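Local atomic coordinates of Thiol:disulfide interchange protein (Klebsiella pneumoniae, PDB entry 6DXN), a protein that probably acts as a periplasmic thiol-disulfide oxidoreductase of the DsbA type, introducing disulfide bonds into secreted proteins through a thioredoxin-like domain. Residues 6-12 against 182-187; 25-31 against 58-64; 33-39 against 152-156. All coordinates share one frame. Residues are numbered along the deposited sequence.

Contact 1. Residues 6-12 against 182-187; sequences YQAGKNF and NLVLFL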
loop_
_atom_site.group_PDB
_atom_site.type_symbol
_atom_site.label_atom_id
_atom_site.label_comp_id
_atom_site.label_asym_id
_atom_site.label_seq_id
_atom_site.Cartn_x
_atom_site.Cartn_y
_atom_site.Cartn_z
ATOM N N TYR A 6 -15.862 -16.160 6.254
ATOM C CA TYR A 6 -15.665 -15.503 4.943
ATOM C C TYR A 6 -15.606 -16.556 3.830
ATOM O O TYR A 6 -14.856 -17.541 3.913
ATOM C CB TYR A 6 -14.434 -14.596 4.979
ATOM C CG TYR A 6 -14.521 -13.529 6.040
ATOM C CD1 TYR A 6 -15.337 -12.425 5.872
ATOM C CD2 TYR A 6 -13.801 -13.631 7.221
ATOM C CE1 TYR A 6 -15.428 -11.440 6.840
ATOM C CE2 TYR A 6 -13.884 -12.659 8.204
ATOM C CZ TYR A 6 -14.704 -11.562 8.013
ATOM O OH TYR A 6 -14.792 -10.600 8.969
ATOM N N GLN A 7 -16.392 -16.303 2.775
ATOM C CA GLN A 7 -16.588 -17.233 1.676
ATOM C C GLN A 7 -15.799 -16.828 0.428
ATOM O O GLN A 7 -15.768 -15.650 0.051
ATOM C CB GLN A 7 -18.083 -17.273 1.351
ATOM C CG GLN A 7 -18.938 -17.802 2.496
ATOM C CD GLN A 7 -18.778 -19.291 2.668
ATOM O OE1 GLN A 7 -18.980 -20.062 1.730
ATOM N NE2 GLN A 7 -18.444 -19.709 3.880
ATOM N N ALA A 8 -15.152 -17.827 -0.192
ATOM C CA ALA A 8 -14.455 -17.627 -1.451
ATOM C C ALA A 8 -15.508 -17.262 -2.505
ATOM O O ALA A 8 -16.590 -17.850 -2.528
ATOM C CB ALA A 8 -13.700 -18.868 -1.848
ATOM N N GLY A 9 -15.174 -16.293 -3.360
ATOM C CA GLY A 9 -16.068 -15.806 -4.400
ATOM C C GLY A 9 -16.753 -14.520 -3.972
ATOM O O GLY A 9 -16.789 -13.546 -4.726
ATOM N N LYS A 10 -17.278 -14.528 -2.740
ATOM C CA LYS A 10 -17.987 -13.385 -2.158
ATOM C C LYS A 10 -17.003 -12.366 -1.567
ATOM O O LYS A 10 -17.022 -11.195 -1.946
ATOM C CB LYS A 10 -18.928 -13.864 -1.047
ATOM C CG LYS A 10 -19.704 -12.779 -0.302
ATOM C CD LYS A 10 -20.404 -13.326 0.928
ATOM C CE LYS A 10 -21.168 -12.294 1.729
ATOM N NZ LYS A 10 -22.344 -11.773 0.994
ATOM N N ASN A 11 -16.148 -12.841 -0.651
ATOM C CA ASN A 11 -15.227 -12.016 0.132
ATOM C C ASN A 11 -13.813 -11.977 -0.461
ATOM O O ASN A 11 -13.042 -11.070 -0.147
ATOM C CB ASN A 11 -15.176 -12.509 1.582
ATOM C CG ASN A 11 -16.502 -12.375 2.299
ATOM O OD1 ASN A 11 -17.076 -13.372 2.746
ATOM N ND2 ASN A 11 -17.022 -11.158 2.368
ATOM N N PHE A 12 -13.473 -12.949 -1.311
ATOM C CA PHE A 12 -12.128 -12.995 -1.861
ATOM C C PHE A 12 -12.069 -14.000 -3.013
ATOM O O PHE A 12 -12.885 -14.923 -3.084
ATOM C CB PHE A 12 -11.127 -13.382 -0.768
ATOM C CG PHE A 12 -11.414 -14.720 -0.131
ATOM C CD1 PHE A 12 -12.237 -14.816 0.980
ATOM C CD2 PHE A 12 -10.895 -15.888 -0.669
ATOM C CE1 PHE A 12 -12.525 -16.048 1.548
ATOM C CE2 PHE A 12 -11.186 -17.120 -0.102
ATOM C CZ PHE A 12 -11.996 -17.193 1.007
ATOM N N ASN A 182 -10.433 -8.363 10.082
ATOM C CA ASN A 182 -10.907 -9.711 10.433
ATOM C C ASN A 182 -10.707 -10.646 9.231
ATOM O O ASN A 182 -10.153 -11.737 9.388
ATOM C CB ASN A 182 -12.355 -9.690 10.925
ATOM C CG ASN A 182 -12.497 -9.162 12.338
ATOM O OD1 ASN A 182 -11.540 -9.155 13.109
ATOM N ND2 ASN A 182 -13.698 -8.748 12.696
ATOM N N LEU A 183 -11.139 -10.199 8.042
ATOM C CA LEU A 183 -10.989 -10.978 6.800
ATOM C C LEU A 183 -9.502 -11.240 6.520
ATOM O O LEU A 183 -9.129 -12.367 6.172
ATOM C CB LEU A 183 -11.638 -10.239 5.625
ATOM C CG LEU A 183 -11.397 -10.852 4.243
ATOM C CD1 LEU A 183 -11.878 -12.293 4.179
ATOM C CD2 LEU A 183 -12.072 -10.034 3.159
ATOM N N VAL A 184 -8.664 -10.203 6.652
ATOM C CA VAL A 184 -7.221 -10.372 6.427
ATOM C C VAL A 184 -6.710 -11.516 7.318
ATOM O O VAL A 184 -6.031 -12.432 6.845
ATOM C CB VAL A 184 -6.431 -9.065 6.656
ATOM C CG1 VAL A 184 -4.951 -9.314 6.937
ATOM C CG2 VAL A 184 -6.578 -8.111 5.486
ATOM N N LEU A 185 -7.059 -11.464 8.607
ATOM C CA LEU A 185 -6.593 -12.482 9.551
ATOM C C LEU A 185 -7.093 -13.872 9.137
ATOM O O LEU A 185 -6.327 -14.831 9.173
ATOM C CB LEU A 185 -7.055 -12.120 10.964
ATOM C CG LEU A 185 -6.261 -11.011 11.647
ATOM C CD1 LEU A 185 -6.780 -10.777 13.055
ATOM C CD2 LEU A 185 -4.780 -11.347 11.678
ATOM N N PHE A 186 -8.370 -13.945 8.749
ATOM C CA PHE A 186 -9.019 -15.180 8.299
ATOM C C PHE A 186 -8.230 -15.784 7.131
ATOM O O PHE A 186 -8.148 -17.002 6.991
ATOM C CB PHE A 186 -10.470 -14.912 7.883
ATOM C CG PHE A 186 -11.179 -16.078 7.234
ATOM C CD1 PHE A 186 -11.068 -16.308 5.872
ATOM C CD2 PHE A 186 -11.964 -16.943 7.984
ATOM C CE1 PHE A 186 -11.711 -17.382 5.275
ATOM C CE2 PHE A 186 -12.620 -18.008 7.385
ATOM C CZ PHE A 186 -12.491 -18.227 6.033
ATOM N N LEU A 187 -7.622 -14.919 6.313
ATOM C CA LEU A 187 -6.870 -15.394 5.159
ATOM C C LEU A 187 -5.447 -15.808 5.554
ATOM O O LEU A 187 -4.924 -16.761 4.992
ATOM C CB LEU A 187 -6.868 -14.318 4.071
ATOM C CG LEU A 187 -8.208 -14.125 3.360
ATOM C CD1 LEU A 187 -8.129 -12.990 2.352
ATOM C CD2 LEU A 187 -8.658 -15.415 2.683
#

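Contact 2. Residues 25-31 against 58-64; sequences LVEFFSF and KLEKYHV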
loop_
_atom_site.group_PDB
_atom_site.type_symbol
_atom_site.label_atom_id
_atom_site.label_comp_id
_atom_site.label_asym_id
_atom_site.label_seq_id
_atom_site.Cartn_x
_atom_site.Cartn_y
_atom_site.Cartn_z
ATOM N N LEU A 25 1.482 -10.118 3.182
ATOM C CA LEU A 25 0.382 -9.170 3.115
ATOM C C LEU A 25 0.850 -7.900 2.396
ATOM O O LEU A 25 1.800 -7.229 2.832
ATOM C CB LEU A 25 -0.088 -8.851 4.537
ATOM C CG LEU A 25 -1.257 -7.869 4.637
ATOM C CD1 LEU A 25 -2.519 -8.475 4.045
ATOM C CD2 LEU A 25 -1.488 -7.446 6.080
ATOM N N VAL A 26 0.173 -7.584 1.289
ATOM C CA VAL A 26 0.527 -6.419 0.507
ATOM C C VAL A 26 -0.763 -5.734 0.031
ATOM O O VAL A 26 -1.753 -6.401 -0.321
ATOM C CB VAL A 26 1.477 -6.783 -0.656
ATOM C CG1 VAL A 26 0.848 -7.748 -1.649
ATOM C CG2 VAL A 26 1.990 -5.545 -1.385
ATOM N N GLU A 27 -0.736 -4.399 0.093
ATOM C CA GLU A 27 -1.787 -3.507 -0.376
ATOM C C GLU A 27 -1.199 -2.703 -1.533
ATOM O O GLU A 27 -0.282 -1.908 -1.324
ATOM C CB GLU A 27 -2.273 -2.578 0.749
ATOM C CG GLU A 27 -3.202 -1.450 0.292
ATOM C CD GLU A 27 -3.546 -0.430 1.373
ATOM O OE1 GLU A 27 -2.917 -0.479 2.453
ATOM O OE2 GLU A 27 -4.444 0.405 1.147
ATOM N N PHE A 28 -1.704 -2.947 -2.744
ATOM C CA PHE A 28 -1.269 -2.158 -3.883
ATOM C C PHE A 28 -2.070 -0.852 -3.834
ATOM O O PHE A 28 -3.276 -0.870 -3.636
ATOM C CB PHE A 28 -1.411 -2.940 -5.192
ATOM C CG PHE A 28 -0.464 -4.112 -5.335
ATOM C CD1 PHE A 28 0.844 -3.922 -5.759
ATOM C CD2 PHE A 28 -0.892 -5.407 -5.094
ATOM C CE1 PHE A 28 1.708 -4.996 -5.907
ATOM C CE2 PHE A 28 -0.028 -6.482 -5.246
ATOM C CZ PHE A 28 1.270 -6.274 -5.647
ATOM N N PHE A 29 -1.377 0.276 -3.984
ATOM C CA PHE A 29 -2.060 1.535 -3.884
ATOM C C PHE A 29 -1.419 2.570 -4.815
ATOM O O PHE A 29 -0.359 2.347 -5.396
ATOM C CB PHE A 29 -2.008 2.025 -2.433
ATOM C CG PHE A 29 -0.702 2.664 -2.040
ATOM C CD1 PHE A 29 0.410 1.894 -1.730
ATOM C CD2 PHE A 29 -0.582 4.044 -1.996
ATOM C CE1 PHE A 29 1.611 2.493 -1.385
ATOM C CE2 PHE A 29 0.615 4.643 -1.644
ATOM C CZ PHE A 29 1.710 3.865 -1.336
ATOM N N SER A 30 -2.103 3.708 -4.932
ATOM C CA SER A 30 -1.637 4.825 -5.705
ATOM C C SER A 30 -1.949 6.094 -4.916
ATOM O O SER A 30 -3.054 6.243 -4.378
ATOM C CB SER A 30 -2.266 4.854 -7.075
ATOM O OG SER A 30 -1.891 6.027 -7.761
ATOM N N PHE A 31 -0.969 6.995 -4.841
ATOM C CA PHE A 31 -1.198 8.227 -4.135
ATOM C C PHE A 31 -2.252 9.081 -4.862
ATOM O O PHE A 31 -2.705 10.047 -4.301
ATOM C CB PHE A 31 0.102 9.004 -3.932
ATOM C CG PHE A 31 0.996 8.482 -2.841
ATOM C CD1 PHE A 31 0.685 8.720 -1.511
ATOM C CD2 PHE A 31 2.166 7.796 -3.134
ATOM C CE1 PHE A 31 1.515 8.268 -0.500
ATOM C CE2 PHE A 31 2.992 7.344 -2.121
ATOM C CZ PHE A 31 2.662 7.566 -0.807
ATOM N N LYS A 58 4.243 -7.296 8.794
ATOM C CA LYS A 58 3.721 -5.960 8.568
ATOM C C LYS A 58 2.828 -5.949 7.330
ATOM O O LYS A 58 2.824 -6.881 6.517
ATOM C CB LYS A 58 4.822 -4.937 8.261
ATOM C CG LYS A 58 6.044 -4.942 9.167
ATOM C CD LYS A 58 6.879 -3.673 9.039
ATOM C CE LYS A 58 7.091 -3.197 7.613
ATOM N NZ LYS A 58 7.705 -4.233 6.747
ATOM N N LEU A 59 2.062 -4.865 7.224
ATOM C CA LEU A 59 1.301 -4.577 6.056
ATOM C C LEU A 59 2.288 -3.917 5.094
ATOM O O LEU A 59 2.803 -2.837 5.397
ATOM C CB LEU A 59 0.152 -3.625 6.408
ATOM C CG LEU A 59 -0.585 -3.007 5.216
ATOM C CD1 LEU A 59 -1.260 -4.079 4.373
ATOM C CD2 LEU A 59 -1.602 -1.975 5.681
ATOM N N GLU A 60 2.612 -4.596 3.992
ATOM C CA GLU A 60 3.515 -3.995 3.014
ATOM C C GLU A 60 2.676 -3.194 2.017
ATOM O O GLU A 60 1.651 -3.652 1.528
ATOM C CB GLU A 60 4.394 -5.050 2.343
ATOM C CG GLU A 60 5.495 -5.565 3.258
ATOM C CD GLU A 60 6.544 -6.428 2.577
ATOM O OE1 GLU A 60 6.272 -6.926 1.472
ATOM O OE2 GLU A 60 7.645 -6.578 3.148
ATOM N N LYS A 61 3.105 -1.962 1.765
ATOM C CA LYS A 61 2.397 -1.124 0.828
ATOM C C LYS A 61 3.291 -0.929 -0.393
ATOM O O LYS A 61 4.407 -0.427 -0.287
ATOM C CB LYS A 61 1.952 0.180 1.496
ATOM C CG LYS A 61 0.919 -0.011 2.593
ATOM C CD LYS A 61 0.178 1.231 2.996
ATOM C CE LYS A 61 -0.723 1.755 1.897
ATOM N NZ LYS A 61 -1.541 2.892 2.372
ATOM N N TYR A 62 2.782 -1.377 -1.539
ATOM C CA TYR A 62 3.475 -1.293 -2.813
ATOM C C TYR A 62 2.766 -0.258 -3.693
ATOM O O TYR A 62 1.584 -0.387 -3.989
ATOM C CB TYR A 62 3.543 -2.693 -3.421
ATOM C CG TYR A 62 4.598 -3.600 -2.836
ATOM C CD1 TYR A 62 5.170 -3.368 -1.591
ATOM C CD2 TYR A 62 4.926 -4.782 -3.473
ATOM C CE1 TYR A 62 6.126 -4.225 -1.060
ATOM C CE2 TYR A 62 5.870 -5.647 -2.953
ATOM C CZ TYR A 62 6.467 -5.376 -1.739
ATOM O OH TYR A 62 7.394 -6.255 -1.243
ATOM N N HIS A 63 3.517 0.772 -4.096
ATOM C CA HIS A 63 2.979 1.833 -4.928
ATOM C C HIS A 63 2.946 1.384 -6.400
ATOM O O HIS A 63 3.853 0.727 -6.857
ATOM C CB HIS A 63 3.757 3.134 -4.695
ATOM C CG HIS A 63 3.049 4.297 -5.285
ATOM N ND1 HIS A 63 3.444 4.882 -6.460
ATOM C CD2 HIS A 63 1.902 4.915 -4.918
ATOM C CE1 HIS A 63 2.604 5.844 -6.768
ATOM N NE2 HIS A 63 1.644 5.874 -5.853
ATOM N N VAL A 64 1.878 1.764 -7.120
ATOM C CA VAL A 64 1.654 1.411 -8.548
ATOM C C VAL A 64 2.245 2.510 -9.451
ATOM O O VAL A 64 1.663 3.593 -9.592
ATOM C CB VAL A 64 0.153 1.197 -8.824
ATOM C CG1 VAL A 64 -0.145 0.979 -10.303
ATOM C CG2 VAL A 64 -0.417 0.054 -7.993
HETATM O O HOH W 1 3.781 -8.554 4.089
HETATM O O HOH W 2 -3.934 3.094 0.290
HETATM O O HOH W 3 0.760 6.008 -9.259
#

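Contact 3. Residues 33-39 against 152-156; sequences CGPCYAF and TPSFY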
loop_
_atom_site.group_PDB
_atom_site.type_symbol
_atom_site.label_atom_id
_atom_site.label_comp_id
_atom_site.label_asym_id
_atom_site.label_seq_id
_atom_site.Cartn_x
_atom_site.Cartn_y
_atom_site.Cartn_z
ATOM N N CYS A 33 -5.118 7.706 -6.067
ATOM C CA CYS A 33 -6.384 6.987 -5.832
ATOM C C CYS A 33 -7.108 7.494 -4.575
ATOM O O CYS A 33 -6.572 7.422 -3.474
ATOM C CB CYS A 33 -6.087 5.494 -5.717
ATOM S SG CYS A 33 -7.551 4.442 -5.562
ATOM N N GLY A 34 -8.338 7.993 -4.756
ATOM C CA GLY A 34 -9.145 8.522 -3.645
ATOM C C GLY A 34 -9.338 7.489 -2.536
ATOM O O GLY A 34 -9.017 7.745 -1.376
ATOM N N PRO A 35 -9.903 6.302 -2.851
ATOM C CA PRO A 35 -10.091 5.240 -1.859
ATOM C C PRO A 35 -8.773 4.827 -1.190
ATOM O O PRO A 35 -8.777 4.410 -0.039
ATOM C CB PRO A 35 -10.699 4.088 -2.669
ATOM C CG PRO A 35 -11.376 4.789 -3.830
ATOM C CD PRO A 35 -10.449 5.943 -4.166
ATOM N N CYS A 36 -7.657 4.946 -1.920
ATOM C CA CYS A 36 -6.351 4.615 -1.332
ATOM C C CYS A 36 -6.069 5.587 -0.187
ATOM O O CYS A 36 -5.533 5.213 0.834
ATOM C CB CYS A 36 -5.217 4.659 -2.353
ATOM S SG CYS A 36 -5.187 3.224 -3.461
ATOM N N TYR A 37 -6.432 6.854 -0.401
ATOM C CA TYR A 37 -6.244 7.889 0.602
ATOM C C TYR A 37 -7.150 7.596 1.805
ATOM O O TYR A 37 -6.679 7.626 2.954
ATOM C CB TYR A 37 -6.500 9.259 -0.032
ATOM C CG TYR A 37 -6.296 10.462 0.853
ATOM C CD1 TYR A 37 -5.396 10.448 1.904
ATOM C CD2 TYR A 37 -6.917 11.663 0.549
ATOM C CE1 TYR A 37 -5.178 11.575 2.681
ATOM C CE2 TYR A 37 -6.708 12.799 1.310
ATOM C CZ TYR A 37 -5.828 12.757 2.376
ATOM O OH TYR A 37 -5.620 13.878 3.122
ATOM N N ALA A 38 -8.426 7.287 1.528
ATOM C CA ALA A 38 -9.422 7.010 2.587
ATOM C C ALA A 38 -8.975 5.809 3.444
ATOM O O ALA A 38 -9.126 5.813 4.675
ATOM C CB ALA A 38 -10.786 6.787 1.967
ATOM N N PHE A 39 -8.390 4.804 2.793
ATOM C CA PHE A 39 -7.909 3.598 3.491
ATOM C C PHE A 39 -6.768 3.932 4.466
ATOM O O PHE A 39 -6.629 3.289 5.515
ATOM C CB PHE A 39 -7.517 2.539 2.461
ATOM C CG PHE A 39 -8.659 1.650 2.056
ATOM C CD1 PHE A 39 -9.892 2.181 1.708
ATOM C CD2 PHE A 39 -8.496 0.275 2.006
ATOM C CE1 PHE A 39 -10.949 1.353 1.363
ATOM C CE2 PHE A 39 -9.550 -0.547 1.636
ATOM C CZ PHE A 39 -10.771 -0.005 1.312
ATOM N N THR A 152 -6.868 -0.301 -7.258
ATOM C CA THR A 152 -6.312 0.122 -5.973
ATOM C C THR A 152 -7.411 0.776 -5.133
ATOM O O THR A 152 -8.304 1.421 -5.679
ATOM C CB THR A 152 -5.115 1.069 -6.161
ATOM O OG1 THR A 152 -5.511 2.168 -6.980
ATOM C CG2 THR A 152 -3.915 0.401 -6.797
ATOM N N PRO A 153 -7.356 0.595 -3.808
ATOM C CA PRO A 153 -6.345 -0.198 -3.125
ATOM C C PRO A 153 -6.683 -1.690 -3.267
ATOM O O PRO A 153 -7.857 -2.066 -3.241
ATOM C CB PRO A 153 -6.393 0.282 -1.673
ATOM C CG PRO A 153 -7.840 0.684 -1.494
ATOM C CD PRO A 153 -8.241 1.245 -2.837
ATOM N N SER A 154 -5.649 -2.518 -3.440
ATOM C CA SER A 154 -5.848 -3.940 -3.659
ATOM C C SER A 154 -5.018 -4.738 -2.648
ATOM O O SER A 154 -3.812 -4.611 -2.605
ATOM C CB SER A 154 -5.518 -4.281 -5.087
ATOM O OG SER A 154 -6.027 -5.552 -5.455
ATOM N N PHE A 155 -5.696 -5.555 -1.832
ATOM C CA PHE A 155 -5.014 -6.372 -0.810
ATOM C C PHE A 155 -4.868 -7.822 -1.293
ATOM O O PHE A 155 -5.818 -8.399 -1.834
ATOM C CB PHE A 155 -5.782 -6.337 0.511
ATOM C CG PHE A 155 -5.885 -4.979 1.158
ATOM C CD1 PHE A 155 -6.729 -4.008 0.635
ATOM C CD2 PHE A 155 -5.168 -4.680 2.302
ATOM C CE1 PHE A 155 -6.825 -2.758 1.228
ATOM C CE2 PHE A 155 -5.278 -3.432 2.900
ATOM C CZ PHE A 155 -6.108 -2.477 2.365
ATOM N N TYR A 156 -3.662 -8.378 -1.095
ATOM C CA TYR A 156 -3.310 -9.767 -1.426
ATOM C C TYR A 156 -2.682 -10.437 -0.197
ATOM O O TYR A 156 -1.750 -9.901 0.394
ATOM C CB TYR A 156 -2.343 -9.837 -2.611
ATOM C CG TYR A 156 -2.932 -9.416 -3.930
ATOM C CD1 TYR A 156 -3.094 -8.077 -4.236
ATOM C CD2 TYR A 156 -3.319 -10.352 -4.879
ATOM C CE1 TYR A 156 -3.633 -7.674 -5.444
ATOM C CE2 TYR A 156 -3.860 -9.963 -6.095
ATOM C CZ TYR A 156 -4.017 -8.619 -6.378
ATOM O OH TYR A 156 -4.551 -8.210 -7.563
#

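Contact 1. Residues 6-12 against 182-187
The N-terminal chain leading into the first strand of this thioredoxin-type fold, residues 6-12, lies against the C-terminal helix 173-188. Tyr6 contributes the most buried surface. Its CA-to-CB bond points at the helix, and the ring packs against Leu183 with one face and against Phe186, one turn on, with its edge. Leu183 CA sits over one face of the tyrosine ring, 4.0 Å from its centroid, while Leu183 CD1 comes within 3.5 Å of Tyr6 CG. Phe186 is met differently: the edge of Tyr6 is directed at the phenylalanine face in a T-shaped pair, with centroids 5.4 Å apart and planes at 76°, and Tyr6 CB makes a CH-pi contact with that same ring. The phenol OH leaves this apolar setting to hydrogen-bond Asp179, an earlier residue of the same helix. Leu183 also reaches the strand entrance, its CD2 lying 3.6 Å from Asn11 O, and touches Ile163 of strand 161-163. Within the loop Gln7 N donates a hydrogen bond to Asn11 OD1 (3.0 Å), while Asn11 ND2 is hydrogen-bonded to Ser167. Phe12 closes the contact, with Leu187 CD2 almost exactly on its ring normal, 3.8 Å from the centroid.

Contact 2. Residues 25-31 against 58-64
Strands 25-29 and 60-63 run parallel in the central sheet, joined by helices in a beta-alpha-beta connection of the thioredoxin fold. At the entrance a water links Lys58 O to Leu25 N, and Leu59 packs on Leu25. Glu60 begins the pairing: its N donates to Leu25 O (3.0 Å) and its O accepts from Glu27 N (2.9 Å). Lys61 lies over a face of Phe29 as a cation-pi partner; its NZ makes a long salt bridge to Glu27 OE1 (3.6 Å) and others to Asp46, its strongest partner, and Glu91. Tyr62, on the other face, takes Val26 CG2 over its ring; its N donates to Glu27 O (3.1 Å) and its O accepts from Phe29 N (3.0 Å). His63 directs its edge at Phe29, and its NE2 accepts from Phe31 N (3.0 Å). Val64 N donates the last backbone hydrogen bond, to Phe29 O (2.9 Å). Buried, water-bridged Glu27 and Lys61 put charges inside the core near the CxxC helix and, as in other DsbA proteins, may influence cysteine reactivity.

Contact 3. Residues 33-39 against 152-156
Cys33 precedes the first turn of helix 34-41, and residues 152-153, just before strand 154-157, approach that turn through a cis peptide bond between Thr152 and Pro153; the closest CA atoms are those of Cys36 and Pro153, 5.1 Å apart. Cys33 occupies the N-cap position, its SG accepting a weak bond from Cys36 N (3.7 Å). Both sulfurs face the proline loop: Cys33 SG lies 3.1 Å from Thr152 O, and Cys36 SG 3.4 Å from Pro153 N and 3.6 Å from Pro153 CB. Pro153 CD also touches Pro35 CB at 3.8 Å. Further along the helix, Phe39 takes Pro153 CG over its ring, 3.7 Å from the centroid, and Phe39 CE2 meets Phe155 CE1 at 3.5 Å. This is the CxxC and cis-proline pairing of thioredoxin-family active sites. With Cys33 SG and Cys36 SG 3.4 Å apart, the predicted redox-active disulfide is absent, consistent with a reduced site, in which the helix N-terminus would favour the thiolate of Cys33, as in related proteins.

In the fold
Contacts 2 and 3 share the middle of the sheet, their centres about 8 Å apart. Strand 25-29 pairs with 60-63 on one side and 154-157 on the other, and leads directly towards the CxxC helix. Contact 2 lies almost at the centre of the chain and is held by backbone hydrogen bonds and buried charges. Contact 3, only partly buried, relies on sulfur, proline and aromatic packing at the presumed redox site. Contact 1 is also buried but peripheral, about 19 Å from the chain centre; aromatic and aliphatic side chains make it, and the chain segment it closes contains the other two contacts. Val184 CG1 touches Leu25 CD1 at 3.9 Å, joining the terminal helix to the sheet.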